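Carboxyvinyl-carboxyphosphonate phosphorylmutase (Bacillus anthracis, PDB 4IQD) belongs to a TIM-barrel family of enzymes and is modelled here as one subunit of a dimer with several molecules of pyruvic acid bound. Local coordinates at residues Gln11-Gln14 / Glu15-Ala18; Ile71-Ser74 / Thr75-Ala78; Gln198-Glu201 / Glu202-Phe206; Tyr226-Ala229 / Glu230-Ala233. All coordinates share one frame; numbering follows the deposited sequence.

Contact 1. Residues Gln11-Gln14 / Glu15-Ala18; sequences QSTQ and EELA
The carboxylate oxygen OE1 of Glu16 takes the backbone N-H of Thr13 in a bond of 2.7 Å from Thr13 N to Glu16 OE1, almost straight at 174°. This is N-terminal capping at the start of helix 14-26, with Thr13 in the N-cap position and Glu16 three residues on, reaching back over the first turn. The donor meets OE1 on the anti side, somewhat out of the carboxylate plane. Glutamate suits this place because its chain, extended beyond CG, is long enough to find an amide that the helix itself cannot pair, and its negative charge probably favours the helix start.

The threonine side chain makes no cap of its own. With OG1 anti to the backbone N (chi1 -168°), the methyl CG2 takes the inward place instead and lies 3.3 Å from Glu16 N and equally far from Glu16 OE1. Behind it the regular helix bonds begin, Leu17 N to Thr13 O at 2.9 Å and Ala18 N to Gln14 O at 2.8 Å. Gln14 is buried, and its amide is satisfied beyond the turn: NE2 gives to Val118 O, while OE1 pairs with Ser159 OG. Leu17 faces back toward Ser12, its CG standing 4.1 Å from Ser12 CB. The small methyl of Ala18 lies against the glutamine amide, with Ala18 CB 3.8 Å from Gln14 NE2.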
loop_
_atom_site.group_PDB
_atom_site.type_symbol
_atom_site.label_atom_id
_atom_site.label_comp_id
_atom_site.label_asym_id
_atom_site.label_seq_id
_atom_site.Cartn_x
_atom_site.Cartn_y
_atom_site.Cartn_z
ATOM N N GLN A 11 -4.950 -22.678 -0.870
ATOM C CA GLN A 11 -5.976 -21.644 -0.946
ATOM C C GLN A 11 -7.383 -22.240 -0.995
ATOM O O GLN A 11 -7.558 -23.421 -1.290
ATOM C CB GLN A 11 -5.744 -20.764 -2.171
ATOM C CG GLN A 11 -5.426 -21.552 -3.430
ATOM C CD GLN A 11 -5.595 -20.733 -4.693
ATOM O OE1 GLN A 11 -6.631 -20.104 -4.905
ATOM N NE2 GLN A 11 -4.572 -20.735 -5.542
ATOM N N SER A 12 -8.383 -21.414 -0.696
ATOM C CA SER A 12 -9.779 -21.832 -0.760
ATOM C C SER A 12 -10.380 -21.369 -2.078
ATOM O O SER A 12 -9.775 -20.567 -2.786
ATOM C CB SER A 12 -10.576 -21.227 0.399
ATOM O OG SER A 12 -10.093 -21.662 1.657
ATOM N N THR A 13 -11.564 -21.871 -2.414
ATOM C CA THR A 13 -12.285 -21.345 -3.567
ATOM C C THR A 13 -13.166 -20.179 -3.129
ATOM O O THR A 13 -13.412 -19.994 -1.936
ATOM C CB THR A 13 -13.119 -22.421 -4.308
ATOM O OG1 THR A 13 -13.566 -21.895 -5.563
ATOM C CG2 THR A 13 -14.324 -22.843 -3.501
ATOM N N GLN A 14 -13.614 -19.382 -4.093
ATOM C CA GLN A 14 -14.453 -18.230 -3.792
ATOM C C GLN A 14 -15.725 -18.681 -3.099
ATOM O O GLN A 14 -16.162 -18.066 -2.127
ATOM C CB GLN A 14 -14.795 -17.452 -5.065
ATOM C CG GLN A 14 -15.540 -16.141 -4.821
ATOM C CD GLN A 14 -17.044 -16.314 -4.731
ATOM O OE1 GLN A 14 -17.621 -17.180 -5.385
ATOM N NE2 GLN A 14 -17.687 -15.489 -3.916
ATOM N N GLU A 15 -16.314 -19.764 -3.592
ATOM C CA GLU A 15 -17.576 -20.227 -3.042
ATOM C C GLU A 15 -17.383 -20.732 -1.618
ATOM O O GLU A 15 -18.283 -20.635 -0.792
ATOM C CB GLU A 15 -18.221 -21.292 -3.934
ATOM C CG GLU A 15 -19.703 -21.495 -3.646
ATOM C CD GLU A 15 -20.536 -21.686 -4.903
ATOM O OE1 GLU A 15 -19.951 -21.793 -6.001
ATOM O OE2 GLU A 15 -21.782 -21.723 -4.788
ATOM N N GLU A 16 -16.198 -21.256 -1.331
ATOM C CA GLU A 16 -15.848 -21.630 0.031
ATOM C C GLU A 16 -15.718 -20.375 0.876
ATOM O O GLU A 16 -16.143 -20.344 2.030
ATOM C CB GLU A 16 -14.539 -22.423 0.061
ATOM C CG GLU A 16 -14.718 -23.915 -0.177
ATOM C CD GLU A 16 -13.439 -24.595 -0.626
ATOM O OE1 GLU A 16 -12.461 -23.884 -0.940
ATOM O OE2 GLU A 16 -13.414 -25.842 -0.671
ATOM N N LEU A 17 -15.137 -19.335 0.288
ATOM C CA LEU A 17 -14.890 -18.097 1.015
ATOM C C LEU A 17 -16.174 -17.344 1.351
ATOM O O LEU A 17 -16.322 -16.817 2.455
ATOM C CB LEU A 17 -13.907 -17.204 0.252
ATOM C CG LEU A 17 -12.440 -17.598 0.447
ATOM C CD1 LEU A 17 -11.519 -16.656 -0.303
ATOM C CD2 LEU A 17 -12.087 -17.626 1.924
ATOM N N ALA A 18 -17.104 -17.301 0.404
ATOM C CA ALA A 18 -18.384 -16.642 0.634
ATOM C C ALA A 18 -19.172 -17.361 1.719
ATOM O O ALA A 18 -19.750 -16.729 2.601
ATOM C CB ALA A 18 -19.183 -16.587 -0.647
#

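Contact 2. Residues Ile71-Ser74 / Thr75-Ala78; sequences IVTS and TEVA
A capping box opens helix 74-88, with Thr73 as N-cap and Glu76 as its partner three residues later. Each side chain serves the other's backbone. The stronger half is Thr73 N to Glu76 OE1, 2.7 Å and close to straight at 165°, the N-H arriving on the anti side of the carboxylate oxygen. The return half is weak: Glu76 N gives to Thr73 OG1 across 3.3 Å. Threonine suits the N-cap because its hydroxyl can stand between the backbone N and the carbonyl carbon (chi1 70°), directed into the first turn, while CG2 is turned beside the backbone N. The glutamate chain crosses the threonine at about a right angle, so that Glu76 CG passes 3.4 Å from Thr73 OG1.

Helix bonding then takes over, through Val77 N to Thr73 O and Ala78 N to Ser74 O. Outside the box, the residues that flank it make an apolar contact: Val72 CG2 meets Val77 CG2 at 4.1 Å, the two branched side chains crossing squarely. Val72 also rests on Tyr60 and Thr61 of helix 57-63, and Val77 on Phe100, so the pair is extended by that helix and by Phe100. Ser74, in the first turn, hydrogen-bonds through OG to Glu112 of helix 103-115. A capping box bracketed by an apolar pair one residue before the N-cap and four after it is the classic combination of capping box and hydrophobic staple.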
loop_
_atom_site.group_PDB
_atom_site.type_symbol
_atom_site.label_atom_id
_atom_site.label_comp_id
_atom_site.label_asym_id
_atom_site.label_seq_id
_atom_site.Cartn_x
_atom_site.Cartn_y
_atom_site.Cartn_z
ATOM N N ILE A 71 -13.311 7.964 -8.433
ATOM C CA ILE A 71 -12.506 8.144 -9.635
ATOM C C ILE A 71 -11.609 6.943 -9.890
ATOM O O ILE A 71 -10.870 6.902 -10.871
ATOM C CB ILE A 71 -11.659 9.423 -9.563
ATOM C CG1 ILE A 71 -10.733 9.376 -8.345
ATOM C CG2 ILE A 71 -12.563 10.646 -9.520
ATOM C CD1 ILE A 71 -10.091 10.700 -8.006
ATOM N N VAL A 72 -11.676 5.965 -8.996
ATOM C CA VAL A 72 -10.992 4.705 -9.221
ATOM C C VAL A 72 -11.911 3.794 -10.010
ATOM O O VAL A 72 -13.123 4.005 -10.041
ATOM C CB VAL A 72 -10.588 4.021 -7.906
ATOM C CG1 VAL A 72 -9.519 4.833 -7.195
ATOM C CG2 VAL A 72 -11.804 3.818 -7.022
ATOM N N THR A 73 -11.329 2.790 -10.655
ATOM C CA THR A 73 -12.093 1.882 -11.499
ATOM C C THR A 73 -12.297 0.541 -10.813
ATOM O O THR A 73 -11.586 0.203 -9.870
ATOM C CB THR A 73 -11.391 1.644 -12.837
ATOM O OG1 THR A 73 -10.213 0.860 -12.622
ATOM C CG2 THR A 73 -11.009 2.965 -13.480
ATOM N N SER A 74 -13.275 -0.217 -11.295
ATOM C CA SER A 74 -13.584 -1.521 -10.732
ATOM C C SER A 74 -12.387 -2.449 -10.866
ATOM O O SER A 74 -12.152 -3.292 -10.005
ATOM C CB SER A 74 -14.789 -2.141 -11.437
ATOM O OG SER A 74 -14.432 -2.615 -12.725
ATOM N N THR A 75 -11.636 -2.278 -11.949
ATOM C CA THR A 75 -10.452 -3.090 -12.218
ATOM C C THR A 75 -9.390 -2.906 -11.136
ATOM O O THR A 75 -8.776 -3.872 -10.682
ATOM C CB THR A 75 -9.835 -2.744 -13.588
ATOM O OG1 THR A 75 -10.810 -2.942 -14.618
ATOM C CG2 THR A 75 -8.623 -3.624 -13.871
ATOM N N GLU A 76 -9.183 -1.656 -10.729
ATOM C CA GLU A 76 -8.208 -1.325 -9.697
ATOM C C GLU A 76 -8.598 -1.923 -8.356
ATOM O O GLU A 76 -7.772 -2.513 -7.663
ATOM C CB GLU A 76 -8.084 0.192 -9.552
ATOM C CG GLU A 76 -7.429 0.878 -10.733
ATOM C CD GLU A 76 -7.553 2.386 -10.671
ATOM O OE1 GLU A 76 -8.659 2.875 -10.370
ATOM O OE2 GLU A 76 -6.547 3.082 -10.921
ATOM N N VAL A 77 -9.865 -1.755 -7.991
ATOM C CA VAL A 77 -10.368 -2.247 -6.717
ATOM C C VAL A 77 -10.311 -3.769 -6.661
ATOM O O VAL A 77 -9.977 -4.351 -5.628
ATOM C CB VAL A 77 -11.809 -1.772 -6.469
ATOM C CG1 VAL A 77 -12.306 -2.254 -5.117
ATOM C CG2 VAL A 77 -11.882 -0.257 -6.555
ATOM N N ALA A 78 -10.619 -4.409 -7.784
ATOM C CA ALA A 78 -10.608 -5.864 -7.865
ATOM C C ALA A 78 -9.192 -6.436 -7.768
ATOM O O ALA A 78 -9.002 -7.564 -7.316
ATOM C CB ALA A 78 -11.288 -6.325 -9.144
#

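Contact 3. Residues Gln198-Glu201 / Glu202-Phe206; sequences QSEE and EFRLF
Ser199 turns OG between its backbone N and carbonyl carbon (chi1 67°), while Glu202 sends CG beside its own backbone N (chi1 -71°) and runs extended from there; together these torsions bring hydroxyl and carboxylate back to the start of helix 200-209. Ser199 is the N-cap: its OG accepts from Glu202 N at 3.2 Å. A short hydroxyl side chain fits here because it can bend back to an amide of the first turn that has no carbonyl four residues back within the helix to pair with. The carboxylate passes beyond the N-cap residue and binds the one before it, Gln198 N to Glu202 OE1 at 2.9 Å, with the donor standing well above the carboxylate plane.

On another side of the turn, Glu200 and Arg204 lie side by side and point the same way, one helical turn apart. The arginine is extended from CG to NE and presents its edge, so that NH2 at 3.1 Å and NE at 3.2 Å converge on the single oxygen OE1 of Glu200, from the same face of its carboxylate. OE1 lies practically in the guanidinium plane. Phe203 packs inward, with Ser199 O 3.1 Å above one face of its ring and offset toward the rim; the ring also meets Phe237 edge-to-face.

Glu202 OE2 forms a salt bridge with Arg169, a residue of a pyruvic acid pocket. One carboxylate thus ties the residue before the N-cap to the first turn and probably helps to hold Arg169 at its pocket. Negative charge near the helix start probably suits the helix dipole, though that of Glu200 is paired with Arg204.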
loop_
_atom_site.group_PDB
_atom_site.type_symbol
_atom_site.label_atom_id
_atom_site.label_comp_id
_atom_site.label_asym_id
_atom_site.label_seq_id
_atom_site.Cartn_x
_atom_site.Cartn_y
_atom_site.Cartn_z
ATOM N N GLN A 198 -29.057 6.736 14.848
ATOM C CA GLN A 198 -28.705 7.798 15.785
ATOM C C GLN A 198 -28.761 7.480 17.279
ATOM O O GLN A 198 -28.495 8.356 18.101
ATOM C CB GLN A 198 -29.523 9.054 15.471
ATOM C CG GLN A 198 -29.232 9.610 14.085
ATOM C CD GLN A 198 -30.142 10.753 13.704
ATOM O OE1 GLN A 198 -30.802 11.343 14.555
ATOM N NE2 GLN A 198 -30.180 11.073 12.419
ATOM N N SER A 199 -29.084 6.241 17.637
ATOM C CA SER A 199 -29.179 5.885 19.050
ATOM C C SER A 199 -29.300 4.393 19.291
ATOM O O SER A 199 -29.519 3.614 18.367
ATOM C CB SER A 199 -30.383 6.571 19.692
ATOM O OG SER A 199 -31.591 6.062 19.158
ATOM N N GLU A 200 -29.171 4.015 20.558
ATOM C CA GLU A 200 -29.411 2.649 20.985
ATOM C C GLU A 200 -30.784 2.138 20.556
ATOM O O GLU A 200 -30.908 1.027 20.038
ATOM C CB GLU A 200 -29.204 2.500 22.504
ATOM C CG GLU A 200 -29.643 1.147 23.085
ATOM C CD GLU A 200 -28.706 0.621 24.170
ATOM O OE1 GLU A 200 -29.047 -0.398 24.810
ATOM O OE2 GLU A 200 -27.629 1.216 24.380
ATOM N N GLU A 201 -31.808 2.962 20.750
ATOM C CA GLU A 201 -33.170 2.564 20.412
ATOM C C GLU A 201 -33.366 2.426 18.906
ATOM O O GLU A 201 -34.158 1.604 18.460
ATOM C CB GLU A 201 -34.202 3.537 20.995
ATOM C CG GLU A 201 -34.360 4.843 20.231
ATOM C CD GLU A 201 -35.811 5.287 20.117
ATOM O OE1 GLU A 201 -36.675 4.700 20.805
ATOM O OE2 GLU A 201 -36.090 6.218 19.332
ATOM N N GLU A 202 -32.646 3.223 18.123
ATOM C CA GLU A 202 -32.762 3.134 16.674
ATOM C C GLU A 202 -32.105 1.865 16.158
ATOM O O GLU A 202 -32.593 1.239 15.222
ATOM C CB GLU A 202 -32.177 4.370 15.990
ATOM C CG GLU A 202 -33.029 5.617 16.182
ATOM C CD GLU A 202 -32.710 6.723 15.192
ATOM O OE1 GLU A 202 -31.876 6.501 14.291
ATOM O OE2 GLU A 202 -33.301 7.816 15.314
ATOM N N PHE A 203 -30.999 1.483 16.788
ATOM C CA PHE A 203 -30.297 0.260 16.416
ATOM C C PHE A 203 -31.225 -0.927 16.645
ATOM O O PHE A 203 -31.513 -1.691 15.722
ATOM C CB PHE A 203 -29.010 0.079 17.230
ATOM C CG PHE A 203 -27.983 1.169 17.020
ATOM C CD1 PHE A 203 -28.103 2.081 15.995
ATOM C CD2 PHE A 203 -26.881 1.260 17.844
ATOM C CE1 PHE A 203 -27.151 3.065 15.826
ATOM C CE2 PHE A 203 -25.938 2.238 17.679
ATOM C CZ PHE A 203 -26.072 3.144 16.664
ATOM N N ARG A 204 -31.696 -1.069 17.882
ATOM C CA ARG A 204 -32.581 -2.168 18.259
ATOM C C ARG A 204 -33.876 -2.181 17.446
ATOM O O ARG A 204 -34.367 -3.245 17.070
ATOM C CB ARG A 204 -32.900 -2.096 19.755
ATOM C CG ARG A 204 -31.677 -2.083 20.667
ATOM C CD ARG A 204 -32.092 -2.139 22.136
ATOM N NE ARG A 204 -30.960 -2.248 23.054
ATOM C CZ ARG A 204 -30.415 -3.398 23.446
ATOM N NH1 ARG A 204 -30.889 -4.549 22.992
ATOM N NH2 ARG A 204 -29.389 -3.400 24.286
ATOM N N LEU A 205 -34.427 -1.000 17.180
ATOM C CA LEU A 205 -35.660 -0.898 16.402
ATOM C C LEU A 205 -35.448 -1.308 14.954
ATOM O O LEU A 205 -36.279 -2.005 14.368
ATOM C CB LEU A 205 -36.215 0.522 16.440
ATOM C CG LEU A 205 -37.431 0.755 15.541
ATOM C CD1 LEU A 205 -38.591 -0.146 15.952
ATOM C CD2 LEU A 205 -37.853 2.211 15.562
ATOM N N PHE A 206 -34.342 -0.855 14.376
ATOM C CA PHE A 206 -34.034 -1.167 12.989
ATOM C C PHE A 206 -33.855 -2.673 12.849
ATOM O O PHE A 206 -34.399 -3.288 11.935
ATOM C CB PHE A 206 -32.773 -0.423 12.543
ATOM C CG PHE A 206 -32.554 -0.432 11.055
ATOM C CD1 PHE A 206 -33.045 0.591 10.262
ATOM C CD2 PHE A 206 -31.842 -1.455 10.450
ATOM C CE1 PHE A 206 -32.841 0.590 8.891
ATOM C CE2 PHE A 206 -31.634 -1.462 9.081
ATOM C CZ PHE A 206 -32.135 -0.438 8.302
#

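Contact 4. Residues Tyr226-Ala229 / Glu230-Ala233; sequences YYSA and EEFA. With PYR (pyruvic acid), chain E.
Tyr226 brings its carbonyl O to 3.4 Å from CB of the bound pyruvic acid and only loosely toward Glu231, while its ring points off to a hydrogen bond between OH and Phe221 N. Tyr227 follows, facing the helix. Its CB sits over the face of the Phe232 ring in a CH-pi contact, 3.8 Å from the centroid, and its own ring turns an edge to that same face, centroids 5.6 Å apart and planes at 75°. Another part of its edge faces Glu231 OE2, and CD2 lies 3.4 Å from the pyruvic acid O.

Ser228 is the N-cap of helix 229-234. With OG between backbone N and carbonyl carbon (chi1 64°), its short side chain accepts from Glu231 N at 3.1 Å. In return the longer glutamate reaches back, and Ser228 N gives to Glu231 OE2, although the modelled separation is improbably short. Glu231 OE1, the other oxygen, is 3.6 Å from the ligand's OXT. Ala229, small and buried, begins the helix and has backbone hydrogen bonds to the second subunit.

Serine and glutamate form a capping box, and the aromatic pair flanking it a hydrophobic staple, here built into the wall of a pyruvic acid pocket.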
loop_
_atom_site.group_PDB
_atom_site.type_symbol
_atom_site.label_atom_id
_atom_site.label_comp_id
_atom_site.label_asym_id
_atom_site.label_seq_id
_atom_site.Cartn_x
_atom_site.Cartn_y
_atom_site.Cartn_z
ATOM N N TYR A 226 -17.865 5.308 20.103
ATOM C CA TYR A 226 -16.964 4.168 20.151
ATOM C C TYR A 226 -17.485 3.064 21.060
ATOM O O TYR A 226 -16.984 2.846 22.158
ATOM C CB TYR A 226 -15.555 4.611 20.537
ATOM C CG TYR A 226 -15.019 5.662 19.597
ATOM C CD1 TYR A 226 -15.099 7.008 19.916
ATOM C CD2 TYR A 226 -14.466 5.309 18.373
ATOM C CE1 TYR A 226 -14.626 7.974 19.056
ATOM C CE2 TYR A 226 -13.988 6.269 17.501
ATOM C CZ TYR A 226 -14.073 7.603 17.849
ATOM O OH TYR A 226 -13.601 8.573 16.994
ATOM N N TYR A 227 -18.519 2.384 20.584
ATOM C CA TYR A 227 -19.017 1.202 21.253
ATOM C C TYR A 227 -18.059 0.055 21.012
ATOM O O TYR A 227 -17.397 -0.002 19.980
ATOM C CB TYR A 227 -20.389 0.817 20.709
ATOM C CG TYR A 227 -21.491 1.783 21.049
ATOM C CD1 TYR A 227 -22.064 2.578 20.072
ATOM C CD2 TYR A 227 -21.964 1.893 22.348
ATOM C CE1 TYR A 227 -23.081 3.458 20.376
ATOM C CE2 TYR A 227 -22.978 2.769 22.663
ATOM C CZ TYR A 227 -23.534 3.552 21.674
ATOM O OH TYR A 227 -24.547 4.430 21.981
ATOM N N SER A 228 -17.987 -0.867 21.962
ATOM C CA SER A 228 -17.200 -2.071 21.758
ATOM C C SER A 228 -17.985 -3.008 20.849
ATOM O O SER A 228 -19.162 -2.772 20.580
ATOM C CB SER A 228 -16.876 -2.746 23.094
ATOM O OG SER A 228 -18.050 -3.194 23.747
ATOM N N ALA A 229 -17.332 -4.061 20.371
ATOM C CA ALA A 229 -18.003 -5.045 19.529
ATOM C C ALA A 229 -19.059 -5.794 20.336
ATOM O O ALA A 229 -20.127 -6.127 19.825
ATOM C CB ALA A 229 -16.997 -6.009 18.939
ATOM N N GLU A 230 -18.747 -6.050 21.603
ATOM C CA GLU A 230 -19.683 -6.683 22.524
ATOM C C GLU A 230 -20.911 -5.803 22.682
ATOM O O GLU A 230 -22.039 -6.293 22.724
ATOM C CB GLU A 230 -19.018 -6.911 23.885
ATOM C CG GLU A 230 -19.955 -7.404 24.982
ATOM C CD GLU A 230 -20.247 -8.891 24.890
ATOM O OE1 GLU A 230 -19.544 -9.594 24.131
ATOM O OE2 GLU A 230 -21.178 -9.355 25.584
ATOM N N GLU A 231 -20.685 -4.497 22.758
ATOM C CA GLU A 231 -21.787 -3.552 22.843
ATOM C C GLU A 231 -22.673 -3.631 21.603
ATOM O O GLU A 231 -23.863 -3.871 21.727
ATOM C CB GLU A 231 -21.277 -2.132 23.104
ATOM C CG GLU A 231 -21.008 -1.865 24.583
ATOM C CD GLU A 231 -20.115 -0.666 24.824
ATOM O OE1 GLU A 231 -20.171 -0.089 25.929
ATOM O OE2 GLU A 231 -19.346 -0.305 23.916
ATOM N N PHE A 232 -22.089 -3.479 20.418
ATOM C CA PHE A 232 -22.840 -3.624 19.169
ATOM C C PHE A 232 -23.620 -4.929 19.094
ATOM O O PHE A 232 -24.724 -4.970 18.554
ATOM C CB PHE A 232 -21.906 -3.562 17.966
ATOM C CG PHE A 232 -21.376 -2.196 17.682
ATOM C CD1 PHE A 232 -20.032 -1.926 17.822
ATOM C CD2 PHE A 232 -22.223 -1.184 17.269
ATOM C CE1 PHE A 232 -19.542 -0.678 17.565
ATOM C CE2 PHE A 232 -21.735 0.074 17.003
ATOM C CZ PHE A 232 -20.391 0.329 17.151
ATOM N N ALA A 233 -23.034 -5.992 19.634
ATOM C CA ALA A 233 -23.619 -7.324 19.542
ATOM C C ALA A 233 -24.966 -7.430 20.247
ATOM O O ALA A 233 -25.928 -7.923 19.668
ATOM C CB ALA A 233 -22.656 -8.368 20.078
HETATM C C PYR E . -19.626 3.961 25.175
HETATM O O PYR E . -19.754 4.032 23.873
HETATM O OXT PYR E . -20.595 3.452 25.897
HETATM C CA PYR E . -18.476 4.446 25.790
HETATM O O3 PYR E . -18.473 4.683 27.076
HETATM C CB PYR E . -17.226 4.680 24.999
#

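From the N terminus the four contacts follow one another in series, neither nesting nor crossing, and each closes just the first turn of a helix. Contact 1 starts helix 14-26, ahead of strand 31-34. Contact 2 starts helix 74-88, on the path from strand 53-55 to strand 92-95. Contacts 3 and 4 open helices 200-209 and 229-234, which come before and after strand 215-217. Contacts 2 and 3 lie on opposite sides of the chain's centre, their own centres about 34 Å apart. Contacts 3 and 4 are neighbours and touch through their aromatic residues, Phe203 CE2 lying 4.1 Å from Tyr227 CE1, which joins successive helix starts of the barrel.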